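Paenibacillus xanthan lyase (PDB 6F2P) probably cleaves the polysaccharide xanthan by eliminative, lyase-type chemistry, as a calcium-containing member of polysaccharide lyase family 8. Local coordinates at residues A[456-470]-A[652-664]. Residues are numbered along the deposited sequence; the frame is centred on the assembly and turned at random.
Sequences WAGGTDILGQYGVSG and TQLNVTGINFWND
Asn660 sets its CG opposite the carbonyl carbon (chi1 -69°), which lifts the amide off strand 656-661 toward strand 466-470, while Trp456, its CB pointing toward the other segment, lays its indole against residues 660-662. The indole is fixed at its edge: NE1 of Trp456 donates to O of Phe661 over 2.9 Å in a fairly straight bond. The oxygen lies near the ring plane, although the donor is tilted from the carbonyl plane. Over one indole face comes the six-membered ring of Trp662, its centroid 4.1 Å from that of the five-membered ring of Trp456 and the planes 43° apart, an oblique pairing. Trp662 itself is tethered through NE1 to Gln647. With an alanine at Trp456, the carbonyl of Phe661 would probably lose this donor and a gap would open beside the Trp662 ring.

Strands 466-470 and 656-661 run 17° from parallel with axes 7.1 Å apart and belong to different sheets, so side chains rather than a backbone ladder join them; here the super-sandwich domain of the family 8 lyase packs face to face on the C-terminal beta-sandwich domain. Gly658 suits this spacing, since a CB there would press tightly on Val468.

Both ends of the buried Asn660 amide are hydrogen-bonded: ND2 donates weakly to O of Ser469 (3.1 Å) and hydrogen-bonds to OG of Ser485, while OD1 pairs with Ser679. That oxygen also touches CG2 of Val468 at 3.5 Å. At the far end, CD1 of Leu654 sits over the Tyr466 ring face, 3.9 Å from the centroid, a CH-pi contact; about 5 Å from the Leu654 side chain lies a bound calcium ion. CG2 of Val656 reaches CD2 of Tyr466 at 3.8 Å.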
ATOM      1  N   TRP A 456      -3.757  -8.559   3.447  1.00 15.51           N
ATOM      2  CA  TRP A 456      -2.433  -8.289   3.989  1.00 14.53           C
ATOM      3  C   TRP A 456      -1.414  -8.276   2.861  1.00 14.38           C
ATOM      4  O   TRP A 456      -0.808  -9.293   2.533  1.00 12.65           O
ATOM      5  CB  TRP A 456      -2.049  -9.355   5.019  1.00 16.68           C
ATOM      6  CG  TRP A 456      -1.142  -8.916   6.161  1.00 17.35           C
ATOM      7  CD1 TRP A 456      -1.408  -9.046   7.495  1.00 16.41           C
ATOM      8  CD2 TRP A 456       0.169  -8.313   6.073  1.00 14.19           C
ATOM      9  NE1 TRP A 456      -0.359  -8.561   8.243  1.00 19.92           N
ATOM     10  CE2 TRP A 456       0.621  -8.106   7.399  1.00 12.24           C
ATOM     11  CE3 TRP A 456       0.998  -7.931   5.011  1.00 11.02           C
ATOM     12  CZ2 TRP A 456       1.862  -7.532   7.691  1.00  9.20           C
ATOM     13  CZ3 TRP A 456       2.234  -7.358   5.301  1.00 15.00           C
ATOM     14  CH2 TRP A 456       2.655  -7.165   6.635  1.00 12.32           C
ATOM     15  N   ALA A 457      -1.231  -7.111   2.260  1.00 16.44           N
ATOM     16  CA  ALA A 457      -0.132  -6.910   1.336  1.00 14.28           C
ATOM     17  C   ALA A 457       0.345  -5.476   1.495  1.00 13.66           C
ATOM     18  O   ALA A 457      -0.448  -4.540   1.450  1.00 13.70           O
ATOM     19  CB  ALA A 457      -0.570  -7.176  -0.084  1.00 15.73           C
ATOM     20  N   GLY A 458       1.641  -5.305   1.701  1.00 13.34           N
ATOM     21  CA  GLY A 458       2.201  -3.982   1.864  1.00 11.76           C
ATOM     22  C   GLY A 458       3.434  -4.042   2.737  1.00 18.07           C
ATOM     23  O   GLY A 458       4.138  -5.058   2.756  1.00 16.82           O
ATOM     24  N   GLY A 459       3.690  -2.962   3.470  1.00 15.52           N
ATOM     25  CA  GLY A 459       4.866  -2.887   4.307  1.00 13.72           C
ATOM     26  C   GLY A 459       5.127  -1.493   4.824  1.00 16.52           C
ATOM     27  O   GLY A 459       4.264  -0.618   4.737  1.00 18.05           O
ATOM     28  N   THR A 460       6.323  -1.300   5.375  1.00 11.25           N
ATOM     29  CA  THR A 460       6.737  -0.015   5.922  1.00 12.48           C
ATOM     30  C   THR A 460       8.251   0.167   5.791  1.00 13.75           C
ATOM     31  O   THR A 460       8.955  -0.730   5.337  1.00 15.34           O
ATOM     32  CB  THR A 460       6.308   0.149   7.394  1.00 13.95           C
ATOM     33  OG1 THR A 460       6.523   1.504   7.797  1.00 17.33           O
ATOM     34  CG2 THR A 460       7.109  -0.768   8.308  1.00 11.98           C
ATOM     35  N   ASP A 461       8.756   1.326   6.191  1.00 14.04           N
ATOM     36  CA  ASP A 461      10.136   1.673   5.887  1.00 12.12           C
ATOM     37  C   ASP A 461      10.738   2.618   6.909  1.00 16.36           C
ATOM     38  O   ASP A 461      10.033   3.197   7.733  1.00 19.56           O
ATOM     39  CB  ASP A 461      10.192   2.363   4.541  1.00 18.89           C
ATOM     40  CG  ASP A 461       9.249   3.545   4.467  1.00 23.32           C
ATOM     41  OD1 ASP A 461       9.539   4.579   5.108  1.00 18.91           O
ATOM     42  OD2 ASP A 461       8.217   3.436   3.768  1.00 32.96           O
ATOM     43  N   ILE A 462      12.047   2.802   6.824  1.00 14.31           N
ATOM     44  CA  ILE A 462      12.724   3.706   7.730  1.00 18.17           C
ATOM     45  C   ILE A 462      13.910   4.380   7.031  1.00 19.23           C
ATOM     46  O   ILE A 462      14.538   3.794   6.144  1.00 15.56           O
ATOM     47  CB  ILE A 462      13.133   2.982   9.042  1.00 18.08           C
ATOM     48  CG1 ILE A 462      13.034   3.937  10.233  1.00 19.60           C
ATOM     49  CG2 ILE A 462      14.513   2.369   8.925  1.00 15.73           C
ATOM     50  CD1 ILE A 462      13.005   3.229  11.573  1.00 22.01           C
ATOM     51  N   LEU A 463      14.166   5.635   7.404  1.00 22.47           N
ATOM     52  CA  LEU A 463      15.286   6.413   6.874  1.00 15.02           C
ATOM     53  C   LEU A 463      15.213   6.621   5.366  1.00 18.81           C
ATOM     54  O   LEU A 463      16.175   7.079   4.741  1.00 20.10           O
ATOM     55  CB  LEU A 463      16.616   5.760   7.261  1.00 19.35           C
ATOM     56  CG  LEU A 463      16.831   5.635   8.770  1.00 20.46           C
ATOM     57  CD1 LEU A 463      18.174   5.007   9.094  1.00 26.21           C
ATOM     58  CD2 LEU A 463      16.710   6.999   9.415  1.00 16.19           C
ATOM     59  N   GLY A 464      14.064   6.297   4.783  1.00 14.67           N
ATOM     60  CA  GLY A 464      13.914   6.323   3.343  1.00 18.31           C
ATOM     61  C   GLY A 464      14.885   5.404   2.615  1.00 17.92           C
ATOM     62  O   GLY A 464      15.123   5.596   1.424  1.00 19.25           O
ATOM     63  N   GLN A 465      15.426   4.407   3.321  1.00 16.53           N
ATOM     64  CA  GLN A 465      16.479   3.537   2.786  1.00 21.04           C
ATOM     65  C   GLN A 465      16.263   2.041   3.061  1.00 18.92           C
ATOM     66  O   GLN A 465      16.745   1.184   2.322  1.00 18.82           O
ATOM     67  CB  GLN A 465      17.831   3.934   3.376  1.00 22.43           C
ATOM     68  CG  GLN A 465      18.317   5.310   2.983  1.00 21.88           C
ATOM     69  CD  GLN A 465      19.785   5.477   3.275  1.00 28.78           C
ATOM     70  OE1 GLN A 465      20.620   4.713   2.778  1.00 25.24           O
ATOM     71  NE2 GLN A 465      20.114   6.466   4.106  1.00 35.51           N
ATOM     72  N   TYR A 466      15.561   1.728   4.139  1.00 15.43           N
ATOM     73  CA  TYR A 466      15.403   0.341   4.550  1.00 16.83           C
ATOM     74  C   TYR A 466      13.918   0.040   4.652  1.00 15.05           C
ATOM     75  O   TYR A 466      13.123   0.895   5.039  1.00 14.85           O
ATOM     76  CB  TYR A 466      16.130   0.087   5.886  1.00 14.50           C
ATOM     77  CG  TYR A 466      17.525   0.668   5.903  1.00 18.56           C
ATOM     78  CD1 TYR A 466      18.427   0.377   4.886  1.00 16.82           C
ATOM     79  CD2 TYR A 466      17.935   1.538   6.915  1.00 20.91           C
ATOM     80  CE1 TYR A 466      19.705   0.919   4.879  1.00 18.47           C
ATOM     81  CE2 TYR A 466      19.220   2.088   6.920  1.00 16.29           C
ATOM     82  CZ  TYR A 466      20.097   1.771   5.897  1.00 22.53           C
ATOM     83  OH  TYR A 466      21.364   2.311   5.880  1.00 28.23           O
ATOM     84  N   GLY A 467      13.527  -1.169   4.283  1.00 14.28           N
ATOM     85  CA  GLY A 467      12.118  -1.478   4.233  1.00 12.00           C
ATOM     86  C   GLY A 467      11.847  -2.931   4.517  1.00 15.85           C
ATOM     87  O   GLY A 467      12.752  -3.774   4.483  1.00 17.93           O
ATOM     88  N   VAL A 468      10.585  -3.214   4.805  1.00 13.22           N
ATOM     89  CA  VAL A 468      10.114  -4.563   5.031  1.00 13.79           C
ATOM     90  C   VAL A 468       8.744  -4.665   4.368  1.00 15.86           C
ATOM     91  O   VAL A 468       7.905  -3.769   4.528  1.00 13.41           O
ATOM     92  CB  VAL A 468      10.020  -4.875   6.550  1.00 11.96           C
ATOM     93  CG1 VAL A 468       9.325  -3.747   7.283  1.00 10.91           C
ATOM     94  CG2 VAL A 468       9.306  -6.198   6.794  1.00 13.21           C
ATOM     95  N   SER A 469       8.526  -5.732   3.600  1.00 14.14           N
ATOM     96  CA  SER A 469       7.224  -5.957   2.985  1.00 10.33           C
ATOM     97  C   SER A 469       6.740  -7.354   3.260  1.00 11.70           C
ATOM     98  O   SER A 469       7.528  -8.256   3.561  1.00 12.99           O
ATOM     99  CB  SER A 469       7.282  -5.761   1.476  1.00 10.13           C
ATOM    100  OG  SER A 469       7.592  -4.429   1.130  1.00 14.13           O
ATOM    101  N   GLY A 470       5.434  -7.537   3.127  1.00 11.04           N
ATOM    102  CA  GLY A 470       4.848  -8.841   3.305  1.00 10.88           C
ATOM    103  C   GLY A 470       3.628  -9.047   2.444  1.00 12.65           C
ATOM    104  O   GLY A 470       2.947  -8.095   2.045  1.00 12.59           O
ATOM    105  N   THR A 652      22.117  -6.521  12.253  1.00 19.19           N
ATOM    106  CA  THR A 652      22.838  -6.152  13.476  1.00 20.16           C
ATOM    107  C   THR A 652      23.917  -5.086  13.305  1.00 22.24           C
ATOM    108  O   THR A 652      24.412  -4.545  14.294  1.00 27.83           O
ATOM    109  CB  THR A 652      23.453  -7.379  14.159  1.00 14.19           C
ATOM    110  OG1 THR A 652      24.399  -7.997  13.274  1.00 19.01           O
ATOM    111  CG2 THR A 652      22.359  -8.377  14.536  1.00 11.81           C
ATOM    112  N   GLN A 653      24.290  -4.793  12.066  1.00 17.63           N
ATOM    113  CA  GLN A 653      25.219  -3.703  11.805  1.00 20.96           C
ATOM    114  C   GLN A 653      24.463  -2.390  11.864  1.00 23.26           C
ATOM    115  O   GLN A 653      24.904  -1.433  12.498  1.00 26.66           O
ATOM    116  CB  GLN A 653      25.841  -3.841  10.415  1.00 29.86           C
ATOM    117  CG  GLN A 653      26.559  -5.144  10.181  1.00 33.88           C
ATOM    118  CD  GLN A 653      28.035  -5.054  10.498  1.00 50.68           C
ATOM    119  OE1 GLN A 653      28.877  -5.100   9.595  1.00 56.05           O
ATOM    120  NE2 GLN A 653      28.364  -4.928  11.787  1.00 41.93           N
ATOM    121  N   LEU A 654      23.319  -2.348  11.188  1.00 24.80           N
ATOM    122  CA  LEU A 654      22.516  -1.133  11.089  1.00 23.62           C
ATOM    123  C   LEU A 654      21.670  -0.910  12.341  1.00 24.12           C
ATOM    124  O   LEU A 654      21.153   0.190  12.576  1.00 20.09           O
ATOM    125  CB  LEU A 654      21.589  -1.226   9.878  1.00 17.01           C
ATOM    126  CG  LEU A 654      22.211  -1.247   8.485  1.00 20.74           C
ATOM    127  CD1 LEU A 654      21.125  -1.450   7.443  1.00 16.00           C
ATOM    128  CD2 LEU A 654      22.938   0.054   8.248  1.00 21.83           C
ATOM    129  N   ASN A 655      21.526  -1.964  13.133  1.00 19.22           N
ATOM    130  CA  ASN A 655      20.542  -1.987  14.206  1.00 24.28           C
ATOM    131  C   ASN A 655      19.153  -1.570  13.717  1.00 21.63           C
ATOM    132  O   ASN A 655      18.438  -0.805  14.371  1.00 20.48           O
ATOM    133  CB  ASN A 655      21.023  -1.155  15.395  1.00 29.44           C
ATOM    134  CG  ASN A 655      22.290  -1.718  16.004  1.00 35.89           C
ATOM    135  OD1 ASN A 655      22.332  -2.891  16.393  1.00 38.57           O
ATOM    136  ND2 ASN A 655      23.344  -0.900  16.056  1.00 30.69           N
ATOM    137  N   VAL A 656      18.798  -2.085  12.541  1.00 24.30           N
ATOM    138  CA  VAL A 656      17.468  -1.910  11.969  1.00 17.78           C
ATOM    139  C   VAL A 656      16.729  -3.238  12.048  1.00 17.16           C
ATOM    140  O   VAL A 656      17.264  -4.278  11.655  1.00 18.98           O
ATOM    141  CB  VAL A 656      17.541  -1.475  10.501  1.00 14.47           C
ATOM    142  CG1 VAL A 656      16.167  -1.588   9.845  1.00 14.95           C
ATOM    143  CG2 VAL A 656      18.083  -0.060  10.391  1.00 15.78           C
ATOM    144  N   THR A 657      15.512  -3.209  12.577  1.00 13.91           N
ATOM    145  CA  THR A 657      14.712  -4.421  12.686  1.00 13.84           C
ATOM    146  C   THR A 657      13.428  -4.247  11.895  1.00 14.08           C
ATOM    147  O   THR A 657      12.804  -3.193  11.945  1.00 14.21           O
ATOM    148  CB  THR A 657      14.350  -4.731  14.154  1.00 18.42           C
ATOM    149  OG1 THR A 657      15.526  -4.659  14.979  1.00 21.34           O
ATOM    150  CG2 THR A 657      13.727  -6.103  14.269  1.00 12.90           C
ATOM    151  N   GLY A 658      13.046  -5.275  11.145  1.00 15.97           N
ATOM    152  CA  GLY A 658      11.774  -5.275  10.446  1.00 10.00           C
ATOM    153  C   GLY A 658      10.903  -6.401  10.976  1.00 13.43           C
ATOM    154  O   GLY A 658      11.392  -7.513  11.218  1.00 12.73           O
ATOM    155  N   ILE A 659       9.617  -6.122  11.174  1.00 12.45           N
ATOM    156  CA  ILE A 659       8.690  -7.136  11.664  1.00 10.27           C
ATOM    157  C   ILE A 659       7.341  -7.089  10.957  1.00 13.47           C
ATOM    158  O   ILE A 659       6.741  -6.025  10.844  1.00 15.61           O
ATOM    159  CB  ILE A 659       8.383  -6.943  13.149  1.00 13.17           C
ATOM    160  CG1 ILE A 659       9.668  -6.778  13.967  1.00 10.81           C
ATOM    161  CG2 ILE A 659       7.520  -8.099  13.654  1.00 11.43           C
ATOM    162  CD1 ILE A 659       9.425  -6.469  15.434  1.00 10.70           C
ATOM    163  N   ASN A 660       6.861  -8.243  10.497  1.00 15.30           N
ATOM    164  CA  ASN A 660       5.486  -8.357  10.036  1.00  9.77           C
ATOM    165  C   ASN A 660       4.628  -9.136  11.043  1.00 14.15           C
ATOM    166  O   ASN A 660       4.957 -10.265  11.407  1.00 13.89           O
ATOM    167  CB  ASN A 660       5.421  -9.015   8.658  1.00 11.56           C
ATOM    168  CG  ASN A 660       5.997  -8.134   7.548  1.00 13.19           C
ATOM    169  OD1 ASN A 660       5.982  -6.904   7.640  1.00 10.82           O
ATOM    170  ND2 ASN A 660       6.498  -8.770   6.484  1.00 10.02           N
ATOM    171  N   PHE A 661       3.539  -8.515  11.494  1.00 12.51           N
ATOM    172  CA  PHE A 661       2.581  -9.143  12.399  1.00 14.36           C
ATOM    173  C   PHE A 661       1.342  -9.611  11.632  1.00 17.20           C
ATOM    174  O   PHE A 661       0.653  -8.803  10.998  1.00 15.94           O
ATOM    175  CB  PHE A 661       2.140  -8.146  13.469  1.00 15.97           C
ATOM    176  CG  PHE A 661       3.203  -7.808  14.474  1.00 15.50           C
ATOM    177  CD1 PHE A 661       3.419  -8.622  15.574  1.00 19.41           C
ATOM    178  CD2 PHE A 661       3.967  -6.661  14.339  1.00 15.27           C
ATOM    179  CE1 PHE A 661       4.392  -8.309  16.520  1.00 12.89           C
ATOM    180  CE2 PHE A 661       4.936  -6.341  15.278  1.00 13.05           C
ATOM    181  CZ  PHE A 661       5.145  -7.166  16.369  1.00 13.32           C
ATOM    182  N   TRP A 662       1.044 -10.905  11.715  1.00 17.78           N
ATOM    183  CA  TRP A 662       0.001 -11.517  10.886  1.00 15.88           C
ATOM    184  C   TRP A 662      -1.392 -11.609  11.513  1.00 20.17           C
ATOM    185  O   TRP A 662      -2.375 -11.846  10.807  1.00 21.94           O
ATOM    186  CB  TRP A 662       0.445 -12.909  10.430  1.00 14.76           C
ATOM    187  CG  TRP A 662       1.606 -12.865   9.494  1.00 15.84           C
ATOM    188  CD1 TRP A 662       2.881 -13.273   9.750  1.00 14.69           C
ATOM    189  CD2 TRP A 662       1.605 -12.369   8.150  1.00 14.07           C
ATOM    190  NE1 TRP A 662       3.675 -13.065   8.648  1.00 13.12           N
ATOM    191  CE2 TRP A 662       2.914 -12.513   7.652  1.00 15.21           C
ATOM    192  CE3 TRP A 662       0.622 -11.825   7.317  1.00 13.86           C
ATOM    193  CZ2 TRP A 662       3.266 -12.130   6.358  1.00 13.31           C
ATOM    194  CZ3 TRP A 662       0.974 -11.447   6.034  1.00 11.80           C
ATOM    195  CH2 TRP A 662       2.285 -11.597   5.569  1.00 10.84           C
ATOM    196  N   ASN A 663      -1.483 -11.431  12.828  1.00 20.51           N
ATOM    197  CA  ASN A 663      -2.747 -11.644  13.525  1.00 18.62           C
ATOM    198  C   ASN A 663      -3.269 -10.406  14.240  1.00 21.30           C
ATOM    199  O   ASN A 663      -2.500  -9.525  14.632  1.00 20.12           O
ATOM    200  CB  ASN A 663      -2.623 -12.800  14.519  1.00 18.00           C
ATOM    201  CG  ASN A 663      -2.190 -14.095  13.859  1.00 20.13           C
ATOM    202  OD1 ASN A 663      -1.200 -14.701  14.259  1.00 25.42           O
ATOM    203  ND2 ASN A 663      -2.935 -14.530  12.844  1.00 21.62           N
ATOM    204  N   ASP A 664      -4.584 -10.342  14.409  1.00 15.92           N
ATOM    205  CA  ASP A 664      -5.183  -9.245  15.149  1.00 19.72           C
ATOM    206  C   ASP A 664      -5.327  -9.591  16.637  1.00 23.00           C
ATOM    207  O   ASP A 664      -6.376  -9.368  17.247  1.00 30.83           O
ATOM    208  CB  ASP A 664      -6.535  -8.853  14.541  1.00 22.14           C
ATOM    209  CG  ASP A 664      -6.397  -7.929  13.341  1.00 19.17           C
ATOM    210  OD1 ASP A 664      -5.342  -7.270  13.198  1.00 19.45           O
ATOM    211  OD2 ASP A 664      -7.359  -7.846  12.547  1.00 28.08           O
TER